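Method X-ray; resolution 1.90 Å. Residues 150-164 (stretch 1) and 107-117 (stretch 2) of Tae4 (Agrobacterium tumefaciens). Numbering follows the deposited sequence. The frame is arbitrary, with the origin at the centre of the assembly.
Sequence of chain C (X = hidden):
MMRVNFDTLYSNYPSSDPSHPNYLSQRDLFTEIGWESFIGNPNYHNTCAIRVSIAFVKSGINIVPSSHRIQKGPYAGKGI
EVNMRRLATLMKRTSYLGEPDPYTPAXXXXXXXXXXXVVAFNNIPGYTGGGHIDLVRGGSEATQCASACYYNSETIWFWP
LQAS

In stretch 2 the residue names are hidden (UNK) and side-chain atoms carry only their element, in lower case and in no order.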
ATOM      1  N   TYR C 150       4.492 -12.517   5.758  1.00 41.08           N
ATOM      2  CA  TYR C 150       5.125 -12.769   4.434  1.00 41.70           C
ATOM      3  C   TYR C 150       4.404 -13.939   3.760  1.00 46.08           C
ATOM      4  O   TYR C 150       4.926 -15.050   3.685  1.00 43.64           O
ATOM      5  CB  TYR C 150       6.616 -13.059   4.579  1.00 39.56           C
ATOM      6  CG  TYR C 150       7.421 -11.829   4.865  1.00 39.99           C
ATOM      7  CD1 TYR C 150       7.831 -10.996   3.837  1.00 40.50           C
ATOM      8  CD2 TYR C 150       7.753 -11.485   6.164  1.00 38.80           C
ATOM      9  CE1 TYR C 150       8.593  -9.870   4.086  1.00 39.17           C
ATOM     10  CE2 TYR C 150       8.501 -10.352   6.424  1.00 38.13           C
ATOM     11  CZ  TYR C 150       8.939  -9.555   5.386  1.00 42.20           C
ATOM     12  OH  TYR C 150       9.631  -8.421   5.666  1.00 44.13           O
ATOM     13  N   TYR C 151       3.173 -13.709   3.329  1.00 45.29           N
ATOM     14  CA  TYR C 151       2.370 -14.740   2.636  1.00 49.41           C
ATOM     15  C   TYR C 151       2.979 -15.025   1.258  1.00 50.44           C
ATOM     16  O   TYR C 151       2.614 -16.034   0.687  1.00 66.22           O
ATOM     17  CB  TYR C 151       0.911 -14.313   2.528  1.00 46.31           C
ATOM     18  CG  TYR C 151       0.064 -14.567   3.741  1.00 45.18           C
ATOM     19  CD1 TYR C 151       0.269 -13.880   4.932  1.00 44.92           C
ATOM     20  CD2 TYR C 151      -1.007 -15.439   3.676  1.00 51.40           C
ATOM     21  CE1 TYR C 151      -0.534 -14.095   6.032  1.00 50.48           C
ATOM     22  CE2 TYR C 151      -1.826 -15.648   4.759  1.00 49.83           C
ATOM     23  CZ  TYR C 151      -1.600 -14.973   5.945  1.00 50.40           C
ATOM     24  OH  TYR C 151      -2.414 -15.190   7.024  1.00 52.56           O
ATOM     25  N   ASN C 152       4.006 -14.289   0.825  1.00 59.12           N
ATOM     26  CA  ASN C 152       4.725 -14.606  -0.438  1.00 64.95           C
ATOM     27  C   ASN C 152       5.684 -15.790  -0.207  1.00 64.02           C
ATOM     28  O   ASN C 152       6.374 -16.164  -1.151  1.00 75.71           O
ATOM     29  CB  ASN C 152       5.422 -13.376  -1.044  1.00 65.28           C
ATOM     30  CG  ASN C 152       6.486 -12.747  -0.165  1.00 69.64           C
ATOM     31  OD1 ASN C 152       6.356 -12.733   1.058  1.00 66.76           O
ATOM     32  ND2 ASN C 152       7.514 -12.177  -0.775  1.00 66.87           N
ATOM     33  N   SER C 153       5.681 -16.407   0.972  1.00 59.95           N
ATOM     34  CA  SER C 153       6.629 -17.483   1.339  1.00 48.56           C
ATOM     35  C   SER C 153       6.165 -18.818   0.740  1.00 48.83           C
ATOM     36  O   SER C 153       4.983 -18.948   0.390  1.00 54.79           O
ATOM     37  CB  SER C 153       6.845 -17.531   2.847  1.00 48.74           C
ATOM     38  OG  SER C 153       5.747 -18.126   3.508  1.00 48.98           O
ATOM     39  N   GLU C 154       7.078 -19.784   0.660  1.00 48.71           N
ATOM     40  CA  GLU C 154       6.842 -21.149   0.108  1.00 53.60           C
ATOM     41  C   GLU C 154       5.926 -21.958   1.038  1.00 52.94           C
ATOM     42  O   GLU C 154       4.929 -22.552   0.553  1.00 50.65           O
ATOM     43  CB  GLU C 154       8.184 -21.851  -0.089  1.00 62.84           C
ATOM     44  CG  GLU C 154       8.073 -23.273  -0.613  1.00 69.20           C
ATOM     45  CD  GLU C 154       9.422 -23.914  -0.912  1.00 80.43           C
ATOM     46  OE1 GLU C 154      10.311 -23.870  -0.032  1.00 71.88           O
ATOM     47  OE2 GLU C 154       9.593 -24.473  -2.029  1.00 94.78           O
ATOM     48  N   THR C 155       6.263 -22.030   2.325  1.00 43.30           N
ATOM     49  CA  THR C 155       5.431 -22.710   3.343  1.00 44.48           C
ATOM     50  C   THR C 155       5.301 -21.785   4.545  1.00 45.75           C
ATOM     51  O   THR C 155       6.161 -20.902   4.751  1.00 42.31           O
ATOM     52  CB  THR C 155       5.959 -24.089   3.768  1.00 48.38           C
ATOM     53  OG1 THR C 155       7.169 -23.906   4.494  1.00 46.60           O
ATOM     54  CG2 THR C 155       6.235 -25.025   2.606  1.00 48.46           C
ATOM     55  N   ILE C 156       4.215 -21.967   5.269  1.00 39.70           N
ATOM     56  CA  ILE C 156       3.911 -21.209   6.498  1.00 38.80           C
ATOM     57  C   ILE C 156       3.645 -22.232   7.590  1.00 40.68           C
ATOM     58  O   ILE C 156       2.769 -23.098   7.385  1.00 40.61           O
ATOM     59  CB  ILE C 156       2.727 -20.279   6.231  1.00 40.83           C
ATOM     60  CG1 ILE C 156       3.080 -19.317   5.092  1.00 41.51           C
ATOM     61  CG2 ILE C 156       2.298 -19.580   7.508  1.00 38.86           C
ATOM     62  CD1 ILE C 156       1.927 -18.553   4.537  1.00 44.84           C
ATOM     63  N   TRP C 157       4.383 -22.141   8.695  1.00 35.84           N
ATOM     64  CA  TRP C 157       4.140 -23.007   9.868  1.00 36.32           C
ATOM     65  C   TRP C 157       3.404 -22.194  10.918  1.00 39.55           C
ATOM     66  O   TRP C 157       3.855 -21.078  11.259  1.00 39.92           O
ATOM     67  CB  TRP C 157       5.438 -23.577  10.430  1.00 39.43           C
ATOM     68  CG  TRP C 157       6.172 -24.496   9.514  1.00 47.27           C
ATOM     69  CD1 TRP C 157       5.692 -25.130   8.407  1.00 48.55           C
ATOM     70  CD2 TRP C 157       7.521 -24.955   9.694  1.00 45.97           C
ATOM     71  NE1 TRP C 157       6.661 -25.927   7.870  1.00 46.40           N
ATOM     72  CE2 TRP C 157       7.795 -25.842   8.634  1.00 52.09           C
ATOM     73  CE3 TRP C 157       8.518 -24.701  10.639  1.00 48.48           C
ATOM     74  CZ2 TRP C 157       9.030 -26.480   8.500  1.00 48.92           C
ATOM     75  CZ3 TRP C 157       9.741 -25.315  10.500  1.00 53.79           C
ATOM     76  CH2 TRP C 157       9.993 -26.193   9.442  1.00 57.44           C
ATOM     77  N   PHE C 158       2.336 -22.753  11.451  1.00 35.02           N
ATOM     78  CA  PHE C 158       1.554 -22.138  12.549  1.00 36.89           C
ATOM     79  C   PHE C 158       1.552 -23.063  13.764  1.00 38.70           C
ATOM     80  O   PHE C 158       1.124 -24.225  13.652  1.00 41.02           O
ATOM     81  CB  PHE C 158       0.138 -21.849  12.069  1.00 35.32           C
ATOM     82  CG  PHE C 158      -0.711 -21.201  13.115  1.00 34.92           C
ATOM     83  CD1 PHE C 158      -0.268 -20.073  13.769  1.00 34.49           C
ATOM     84  CD2 PHE C 158      -1.939 -21.748  13.476  1.00 41.97           C
ATOM     85  CE1 PHE C 158      -1.028 -19.491  14.773  1.00 34.06           C
ATOM     86  CE2 PHE C 158      -2.702 -21.161  14.475  1.00 41.28           C
ATOM     87  CZ  PHE C 158      -2.250 -20.027  15.113  1.00 36.14           C
ATOM     88  N   TRP C 159       1.964 -22.530  14.912  1.00 39.70           N
ATOM     89  CA  TRP C 159       1.808 -23.172  16.252  1.00 40.07           C
ATOM     90  C   TRP C 159       0.720 -22.449  17.037  1.00 43.20           C
ATOM     91  O   TRP C 159       0.956 -21.365  17.570  1.00 37.91           O
ATOM     92  CB  TRP C 159       3.118 -23.099  17.021  1.00 40.99           C
ATOM     93  CG  TRP C 159       4.296 -23.819  16.445  1.00 39.31           C
ATOM     94  CD1 TRP C 159       4.663 -25.097  16.728  1.00 40.05           C
ATOM     95  CD2 TRP C 159       5.355 -23.280  15.628  1.00 37.18           C
ATOM     96  NE1 TRP C 159       5.849 -25.400  16.125  1.00 38.70           N
ATOM     97  CE2 TRP C 159       6.325 -24.296  15.480  1.00 37.13           C
ATOM     98  CE3 TRP C 159       5.599 -22.047  15.022  1.00 35.75           C
ATOM     99  CZ2 TRP C 159       7.461 -24.136  14.702  1.00 39.59           C
ATOM    100  CZ3 TRP C 159       6.740 -21.883  14.285  1.00 40.56           C
ATOM    101  CH2 TRP C 159       7.662 -22.910  14.125  1.00 39.61           C
ATOM    102  N   PRO C 160      -0.510 -22.997  17.141  1.00 43.47           N
ATOM    103  CA  PRO C 160      -1.566 -22.347  17.920  1.00 44.97           C
ATOM    104  C   PRO C 160      -1.274 -22.390  19.433  1.00 44.77           C
ATOM    105  O   PRO C 160      -0.742 -23.370  19.867  1.00 44.75           O
ATOM    106  CB  PRO C 160      -2.823 -23.158  17.578  1.00 44.72           C
ATOM    107  CG  PRO C 160      -2.298 -24.500  17.166  1.00 46.35           C
ATOM    108  CD  PRO C 160      -0.948 -24.257  16.522  1.00 43.81           C
ATOM    109  N   LEU C 161      -1.580 -21.314  20.161  1.00 48.37           N
ATOM    110  CA  LEU C 161      -1.413 -21.192  21.636  1.00 48.19           C
ATOM    111  C   LEU C 161      -2.710 -20.704  22.295  1.00 51.62           C
ATOM    112  O   LEU C 161      -2.934 -20.959  23.502  1.00 57.92           O
ATOM    113  CB  LEU C 161      -0.279 -20.203  21.909  1.00 43.42           C
ATOM    114  CG  LEU C 161       1.106 -20.667  21.499  1.00 48.44           C
ATOM    115  CD1 LEU C 161       2.101 -19.592  21.846  1.00 46.95           C
ATOM    116  CD2 LEU C 161       1.485 -22.002  22.147  1.00 53.79           C
ATOM    117  N   GLN C 162      -3.506 -19.937  21.559  1.00 47.21           N
ATOM    118  CA  GLN C 162      -4.835 -19.401  21.973  1.00 71.30           C
ATOM    119  C   GLN C 162      -5.810 -19.589  20.790  1.00 78.47           C
ATOM    120  O   GLN C 162      -5.330 -19.697  19.620  1.00 61.56           O
ATOM    121  CB  GLN C 162      -4.711 -17.911  22.343  1.00 67.20           C
ATOM    122  CG  GLN C 162      -5.763 -17.428  23.332  1.00 80.39           C
ATOM    123  CD  GLN C 162      -5.263 -16.220  24.086  1.00 78.79           C
ATOM    124  OE1 GLN C 162      -5.131 -15.140  23.518  1.00 75.53           O
ATOM    125  NE2 GLN C 162      -4.945 -16.405  25.362  1.00 80.91           N
ATOM    126  N   ALA C 163      -7.119 -19.662  21.064  1.00 92.09           N
ATOM    127  CA  ALA C 163      -8.179 -19.831  20.045  1.00 94.67           C
ATOM    128  C   ALA C 163      -9.075 -18.581  20.023  1.00101.65           C
ATOM    129  O   ALA C 163     -10.115 -18.612  19.333  1.00111.39           O
ATOM    130  CB  ALA C 163      -8.957 -21.094  20.333  1.00 86.09           C
ATOM    131  N   SER C 164      -8.659 -17.516  20.724  1.00108.75           N
ATOM    132  CA  SER C 164      -9.513 -16.341  21.046  1.00106.41           C
ATOM    133  C   SER C 164      -8.654 -15.160  21.499  1.00 94.00           C
ATOM    134  O   SER C 164      -8.533 -14.255  20.689  1.00 76.35           O
ATOM    135  CB  SER C 164     -10.543 -16.718  22.100  1.00111.47           C
ATOM    136  OG  SER C 164     -11.574 -17.510  21.533  1.00109.11           O
ATOM    137  N   UNK C 107      -3.759 -20.949   1.840  1.00 42.70           N
ATOM    138  CA  UNK C 107      -4.496 -21.612   2.960  1.00 41.54           C
ATOM    139  C   UNK C 107      -4.167 -21.044   4.354  1.00 43.74           C
ATOM    140  O   UNK C 107      -4.963 -21.291   5.269  1.00 42.21           O
ATOM    141  c   UNK C 107      -4.930 -23.715   1.697  1.00 48.04           C
ATOM    142  c   UNK C 107      -4.288 -23.120   2.933  1.00 43.24           C
ATOM    143  o   UNK C 107      -2.896 -23.460   2.966  1.00 42.17           O
ATOM    144  N   UNK C 108      -3.084 -20.292   4.530  1.00 40.53           N
ATOM    145  CA  UNK C 108      -2.631 -19.896   5.878  1.00 42.40           C
ATOM    146  C   UNK C 108      -3.676 -19.024   6.579  1.00 40.53           C
ATOM    147  O   UNK C 108      -3.818 -19.173   7.798  1.00 41.90           O
ATOM    148  c   UNK C 108      -1.270 -19.235   5.829  1.00 43.21           C
ATOM    149  N   UNK C 109      -4.374 -18.127   5.893  1.00 39.37           N
ATOM    150  CA  UNK C 109      -5.318 -17.196   6.586  1.00 43.55           C
ATOM    151  C   UNK C 109      -6.486 -17.989   7.194  1.00 44.31           C
ATOM    152  O   UNK C 109      -6.791 -17.775   8.396  1.00 42.04           O
ATOM    153  c   UNK C 109      -6.655 -15.037   6.407  1.00 46.10           C
ATOM    154  n   UNK C 109      -7.677 -15.149   2.805  1.00 56.90           N
ATOM    155  c   UNK C 109      -5.829 -16.072   5.675  1.00 45.74           C
ATOM    156  c   UNK C 109      -8.655 -15.298   3.685  1.00 55.47           C
ATOM    157  n   UNK C 109      -9.771 -15.895   3.310  1.00 60.94           N
ATOM    158  n   UNK C 109      -8.573 -14.817   4.913  1.00 49.68           N
ATOM    159  c   UNK C 109      -7.426 -14.144   5.472  1.00 52.36           C
ATOM    160  N   UNK C 110      -7.126 -18.877   6.423  1.00 46.53           N
ATOM    161  CA  UNK C 110      -8.256 -19.704   6.922  1.00 53.45           C
ATOM    162  C   UNK C 110      -7.740 -20.817   7.842  1.00 49.41           C
ATOM    163  O   UNK C 110      -8.452 -21.157   8.806  1.00 49.82           O
ATOM    164  c   UNK C 110     -10.015 -19.230   5.179  1.00 58.75           C
ATOM    165  c   UNK C 110      -9.088 -20.272   5.773  1.00 59.81           C
ATOM    166  n   UNK C 110     -10.473 -19.484   3.971  1.00 62.84           N
ATOM    167  o   UNK C 110     -10.306 -18.208   5.798  1.00 59.10           O
ATOM    168  N   UNK C 111      -6.540 -21.333   7.583  1.00 41.44           N
ATOM    169  CA  UNK C 111      -5.850 -22.291   8.471  1.00 43.78           C
ATOM    170  C   UNK C 111      -5.654 -21.766   9.891  1.00 42.86           C
ATOM    171  O   UNK C 111      -6.032 -22.469  10.832  1.00 45.70           O
ATOM    172  N   UNK C 112      -5.033 -20.592  10.049  1.00 42.29           N
ATOM    173  CA  UNK C 112      -4.873 -19.872  11.353  1.00 42.93           C
ATOM    174  C   UNK C 112      -6.272 -19.569  11.925  1.00 50.14           C
ATOM    175  O   UNK C 112      -6.486 -19.849  13.097  1.00 45.39           O
ATOM    176  c   UNK C 112      -2.569 -18.937  10.843  1.00 41.23           C
ATOM    177  c   UNK C 112      -4.125 -17.710  12.417  1.00 42.52           C
ATOM    178  c   UNK C 112      -4.029 -18.591  11.183  1.00 41.43           C
ATOM    179  c   UNK C 112      -1.725 -17.784  10.367  1.00 42.83           C
ATOM    180  N   UNK C 113      -7.163 -18.975  11.121  1.00 47.45           N
ATOM    181  CA  UNK C 113      -8.542 -18.694  11.548  1.00 44.73           C
ATOM    182  C   UNK C 113      -8.565 -17.689  12.680  1.00 44.04           C
ATOM    183  O   UNK C 113      -7.882 -16.644  12.556  1.00 45.24           O
ATOM    184  N   UNK C 114      -9.274 -17.998  13.769  1.00 39.57           N
ATOM    185  CA  UNK C 114      -9.420 -17.088  14.929  1.00 49.19           C
ATOM    186  C   UNK C 114      -8.341 -17.404  15.978  1.00 47.87           C
ATOM    187  O   UNK C 114      -8.346 -16.776  17.047  1.00 54.91           O
ATOM    188  c   UNK C 114     -10.827 -17.170  15.492  1.00 54.00           C
ATOM    189  N   UNK C 115      -7.418 -18.304  15.651  1.00 45.59           N
ATOM    190  CA  UNK C 115      -6.368 -18.785  16.586  1.00 45.66           C
ATOM    191  C   UNK C 115      -5.242 -17.740  16.632  1.00 45.60           C
ATOM    192  O   UNK C 115      -5.144 -16.881  15.708  1.00 39.53           O
ATOM    193  n   UNK C 115      -4.939 -24.648  14.973  1.00 52.19           N
ATOM    194  n   UNK C 115      -6.077 -22.724  14.465  1.00 44.71           N
ATOM    195  c   UNK C 115      -7.106 -21.193  16.102  1.00 44.49           C
ATOM    196  c   UNK C 115      -5.940 -20.209  16.214  1.00 45.45           C
ATOM    197  c   UNK C 115      -5.247 -23.700  14.110  1.00 41.73           C
ATOM    198  c   UNK C 115      -6.695 -22.612  15.781  1.00 39.67           C
ATOM    199  n   UNK C 115      -4.709 -23.742  12.907  1.00 49.02           N
ATOM    200  N   UNK C 116      -4.514 -17.743  17.746  1.00 39.97           N
ATOM    201  CA  UNK C 116      -3.326 -16.907  18.012  1.00 40.14           C
ATOM    202  C   UNK C 116      -2.168 -17.880  18.222  1.00 37.95           C
ATOM    203  O   UNK C 116      -2.399 -19.016  18.711  1.00 41.89           O
ATOM    204  o   UNK C 116      -5.497 -15.140  20.226  1.00 56.42           O
ATOM    205  n   UNK C 116      -5.086 -14.533  18.120  1.00 42.82           N
ATOM    206  c   UNK C 116      -3.506 -15.998  19.228  1.00 42.89           C
ATOM    207  c   UNK C 116      -4.787 -15.193  19.221  1.00 48.17           C
ATOM    208  N   UNK C 117      -0.971 -17.477  17.843  1.00 36.02           N
ATOM    209  CA  UNK C 117       0.211 -18.313  18.096  1.00 37.64           C
ATOM    210  C   UNK C 117       1.461 -17.797  17.449  1.00 33.77           C
ATOM    211  O   UNK C 117       1.590 -16.572  17.262  1.00 39.04           O
TER

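Position 107 has three side-chain atoms: one carbon carrying an oxygen and a second carbon. That fork is threonine. Thr 107 points away from stretch 1 and does not touch it.

Position 108 has a single side-chain carbon, so it is alanine. Its CB lies 3.5 Å from Ile 156 CD1 and 3.8 Å from Tyr 151 CE2. Ala 108 is buried at the start of a short helix.

Position 109 has three carbons, a nitrogen, then a carbon carrying two more nitrogens. This is arginine. The CB of Arg 109 is 3.8 Å from Tyr 151 OH.

Position 110 has two carbons, the second carrying one oxygen and one nitrogen: asparagine. Asn 110 points away.

Position 111 has no side-chain atoms, so it is glycine. A CB on Gly 111 would come within 3.0 Å of Thr 107 O.

Position 112 has four carbons, forked at the first, with one arm two carbons long. This is isoleucine. Ile 112 CG1 sits over one face of the Phe 158 ring, 3.7 Å from Phe 158 CG, in a CH-pi contact.

Position 113 has no side-chain atoms and a positive phi, which favours glycine. Gly 113 leaves the helix and does not touch stretch 1.

Position 114 has one side-chain carbon and is alanine. Ala 114 is exposed, in a type II' turn that runs from Ile 112 to position 115.

Position 115 again has three carbons, a nitrogen and a carbon with two nitrogens: arginine. Arg 115 NH2 donates to Gly 111 O at 2.8 Å, and Arg 115 NE to Ile 112 O at 3.2 Å. One face of its guanidinium meets the edge of the Phe 158 ring, with NH2 3.5 Å from Phe 158 CD2.

Position 116 has two carbons, the second with one oxygen and one nitrogen: asparagine. Asn 116 N donates to Gln 162 O at 2.8 Å.

Position 117 has no side-chain atoms and is glycine. An ideal CB on Gly 117 would lie 1.9 Å from Trp 159 O, a clash.

The contact has two parts. Ala 108 and Ile 112 pack against Tyr 151, Ile 156 and Phe 158. Beyond the turn, the two stretches pair antiparallel. Asn 116 O accepts from Leu 161 N at 2.8 Å and from Gln 162 N at 3.2 Å. One carbonyl thus serves two successive amides, at a bulge where the register shifts by one.

Stretch 2, residues 107-117: TARNGIGARNG
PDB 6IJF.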